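PDB 3HE1: major exported Hcp3 protein from Pseudomonas aeruginosa, which is a secreted Hcp-family protein that probably serves as a ring-forming component of the type VI secretion system. Local coordinates for residues 117-122 and 132-137. Numbering follows the deposited sequence.
Sequences EIQWYR and YYTTVL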
loop_
_atom_site.group_PDB
_atom_site.type_symbol
_atom_site.label_atom_id
_atom_site.label_comp_id
_atom_site.label_asym_id
_atom_site.label_seq_id
_atom_site.Cartn_x
_atom_site.Cartn_y
_atom_site.Cartn_z
ATOM N N GLU A 117 -24.606 -0.904 -22.732
ATOM C CA GLU A 117 -24.880 -2.296 -22.448
ATOM C C GLU A 117 -23.597 -3.070 -22.378
ATOM O O GLU A 117 -22.882 -3.162 -23.371
ATOM C CB GLU A 117 -25.776 -2.891 -23.523
ATOM C CG GLU A 117 -25.779 -4.410 -23.553
ATOM C CD GLU A 117 -26.950 -4.979 -24.346
ATOM O OE1 GLU A 117 -28.067 -4.421 -24.239
ATOM O OE2 GLU A 117 -26.756 -5.985 -25.073
ATOM N N ILE A 118 -23.332 -3.611 -21.189
ATOM C CA ILE A 118 -22.107 -4.326 -20.843
ATOM C C ILE A 118 -22.333 -5.838 -20.881
ATOM O O ILE A 118 -23.147 -6.382 -20.145
ATOM C CB ILE A 118 -21.631 -3.966 -19.415
ATOM C CG1 ILE A 118 -21.264 -2.492 -19.308
ATOM C CG2 ILE A 118 -20.421 -4.787 -19.031
ATOM C CD1 ILE A 118 -19.945 -2.171 -19.956
ATOM N N GLN A 119 -21.584 -6.514 -21.731
ATOM C CA GLN A 119 -21.756 -7.931 -21.910
ATOM C C GLN A 119 -20.594 -8.696 -21.314
ATOM O O GLN A 119 -19.444 -8.486 -21.692
ATOM C CB GLN A 119 -21.866 -8.255 -23.393
ATOM C CG GLN A 119 -23.141 -7.761 -24.017
ATOM C CD GLN A 119 -23.428 -8.459 -25.332
ATOM O OE1 GLN A 119 -22.583 -9.198 -25.863
ATOM N NE2 GLN A 119 -24.626 -8.230 -25.869
ATOM N N TRP A 120 -20.909 -9.614 -20.406
ATOM C CA TRP A 120 -19.888 -10.326 -19.661
ATOM C C TRP A 120 -19.541 -11.686 -20.285
ATOM O O TRP A 120 -20.428 -12.433 -20.712
ATOM C CB TRP A 120 -20.326 -10.475 -18.203
ATOM C CG TRP A 120 -20.751 -9.177 -17.540
ATOM C CD1 TRP A 120 -21.940 -8.516 -17.705
ATOM C CD2 TRP A 120 -19.994 -8.406 -16.608
ATOM N NE1 TRP A 120 -21.965 -7.380 -16.934
ATOM C CE2 TRP A 120 -20.784 -7.293 -16.243
ATOM C CE3 TRP A 120 -18.720 -8.549 -16.039
ATOM C CZ2 TRP A 120 -20.349 -6.328 -15.340
ATOM C CZ3 TRP A 120 -18.282 -7.585 -15.141
ATOM C CH2 TRP A 120 -19.094 -6.488 -14.804
ATOM N N TYR A 121 -18.245 -11.994 -20.336
ATOM C CA TYR A 121 -17.766 -13.244 -20.938
ATOM C C TYR A 121 -16.918 -14.102 -19.988
ATOM O O TYR A 121 -16.222 -13.589 -19.103
ATOM C CB TYR A 121 -17.001 -12.962 -22.232
ATOM C CG TYR A 121 -17.892 -12.519 -23.369
ATOM C CD1 TYR A 121 -18.344 -13.431 -24.317
ATOM C CD2 TYR A 121 -18.294 -11.188 -23.488
ATOM C CE1 TYR A 121 -19.167 -13.031 -25.359
ATOM C CE2 TYR A 121 -19.122 -10.779 -24.526
ATOM C CZ TYR A 121 -19.550 -11.705 -25.456
ATOM O OH TYR A 121 -20.368 -11.306 -26.481
ATOM N N ARG A 122 -16.986 -15.415 -20.188
ATOM C CA ARG A 122 -16.301 -16.375 -19.332
ATOM C C ARG A 122 -15.968 -17.624 -20.140
ATOM O O ARG A 122 -16.508 -17.839 -21.231
ATOM C CB ARG A 122 -17.203 -16.783 -18.162
ATOM C CG ARG A 122 -18.093 -17.973 -18.506
ATOM C CD ARG A 122 -19.184 -18.207 -17.490
ATOM N NE ARG A 122 -20.071 -19.294 -17.896
ATOM C CZ ARG A 122 -21.164 -19.658 -17.229
ATOM N NH1 ARG A 122 -21.506 -19.022 -16.114
ATOM N NH2 ARG A 122 -21.909 -20.664 -17.667
ATOM N N TYR A 132 -22.405 -14.796 -20.718
ATOM C CA TYR A 132 -23.218 -15.426 -19.687
ATOM C C TYR A 132 -23.899 -14.416 -18.754
ATOM O O TYR A 132 -24.737 -14.804 -17.949
ATOM C CB TYR A 132 -22.361 -16.390 -18.865
ATOM C CG TYR A 132 -21.496 -15.656 -17.878
ATOM C CD1 TYR A 132 -21.832 -15.617 -16.531
ATOM C CD2 TYR A 132 -20.365 -14.966 -18.298
ATOM C CE1 TYR A 132 -21.060 -14.925 -15.623
ATOM C CE2 TYR A 132 -19.578 -14.267 -17.394
ATOM C CZ TYR A 132 -19.934 -14.250 -16.056
ATOM O OH TYR A 132 -19.164 -13.561 -15.149
ATOM N N TYR A 133 -23.541 -13.135 -18.851
ATOM C CA TYR A 133 -24.142 -12.097 -17.999
ATOM C C TYR A 133 -24.275 -10.789 -18.787
ATOM O O TYR A 133 -23.417 -10.485 -19.624
ATOM C CB TYR A 133 -23.263 -11.866 -16.771
ATOM C CG TYR A 133 -23.948 -11.257 -15.566
ATOM C CD1 TYR A 133 -24.751 -12.027 -14.739
ATOM C CD2 TYR A 133 -23.748 -9.924 -15.223
ATOM C CE1 TYR A 133 -25.368 -11.473 -13.623
ATOM C CE2 TYR A 133 -24.353 -9.368 -14.113
ATOM C CZ TYR A 133 -25.163 -10.145 -13.320
ATOM O OH TYR A 133 -25.771 -9.602 -12.217
ATOM N N THR A 134 -25.339 -10.022 -18.531
ATOM C CA THR A 134 -25.472 -8.672 -19.098
ATOM C C THR A 134 -25.838 -7.616 -18.065
ATOM O O THR A 134 -26.654 -7.841 -17.177
ATOM C CB THR A 134 -26.486 -8.616 -20.233
ATOM O OG1 THR A 134 -26.100 -9.549 -21.251
ATOM C CG2 THR A 134 -26.548 -7.214 -20.841
ATOM N N THR A 135 -25.174 -6.476 -18.174
ATOM C CA THR A 135 -25.508 -5.289 -17.408
ATOM C C THR A 135 -25.892 -4.230 -18.429
ATOM O O THR A 135 -25.208 -4.057 -19.433
ATOM C CB THR A 135 -24.301 -4.771 -16.617
ATOM O OG1 THR A 135 -23.835 -5.792 -15.725
ATOM C CG2 THR A 135 -24.680 -3.513 -15.832
ATOM N N VAL A 136 -26.983 -3.523 -18.190
ATOM C CA VAL A 136 -27.459 -2.579 -19.182
ATOM C C VAL A 136 -27.973 -1.291 -18.566
ATOM O O VAL A 136 -28.835 -1.321 -17.680
ATOM C CB VAL A 136 -28.578 -3.204 -20.005
ATOM C CG1 VAL A 136 -29.283 -2.142 -20.814
ATOM C CG2 VAL A 136 -28.010 -4.274 -20.921
ATOM N N LEU A 137 -27.450 -0.164 -19.042
ATOM C CA LEU A 137 -27.975 1.135 -18.635
ATOM C C LEU A 137 -28.950 1.686 -19.661
ATOM O O LEU A 137 -28.741 1.554 -20.862
ATOM C CB LEU A 137 -26.862 2.147 -18.410
ATOM C CG LEU A 137 -25.675 1.623 -17.600
ATOM C CD1 LEU A 137 -24.734 2.777 -17.243
ATOM C CD2 LEU A 137 -26.157 0.889 -16.351
#
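With CG swung beside its backbone N (chi1 -52°), W120 lays its indole along the neighbouring strand, where OG1 of T135, likewise beside its own backbone N (chi1 -59°), receives the indole N-H. This bond, 2.7 Å from NE1 of W120 to OG1 of T135, runs diagonally to the residue two positions beyond its paired partner Y133, on the same face of the sheet, within the beta hairpin of strands 112-123 and 129-137 in the antiparallel beta-barrel of the Hcp fold. I118 and W120 face T135 and Y133 in hydrogen-bonded pairs. N of I118 reaches O of T135 at 2.6 Å, and N of T135 returns the bond to O of I118. Y133 turns a ring edge onto a face of the W120 five-membered ring in an edge-to-face (T-shaped) pair, with CD2 of Y133 3.4 Å from CD1 of W120 and the planes 76° apart. F96 of the second subunit meets both rings, placing the pair at a subunit interface.

On the other side of the sheet, E117 lies alongside V136, while its OE2 accepts a bond from NE2 of Q119 through the anti lone pair. Beyond the paired residues, R122 passes over one face of the Y132 ring and is anchored by a salt bridge to E130; the Y132 hydroxyl bonds H162 of the second subunit. The aliphatic part of R122 makes a CH-pi contact, its CD 3.6 Å from the Y132 ring centroid.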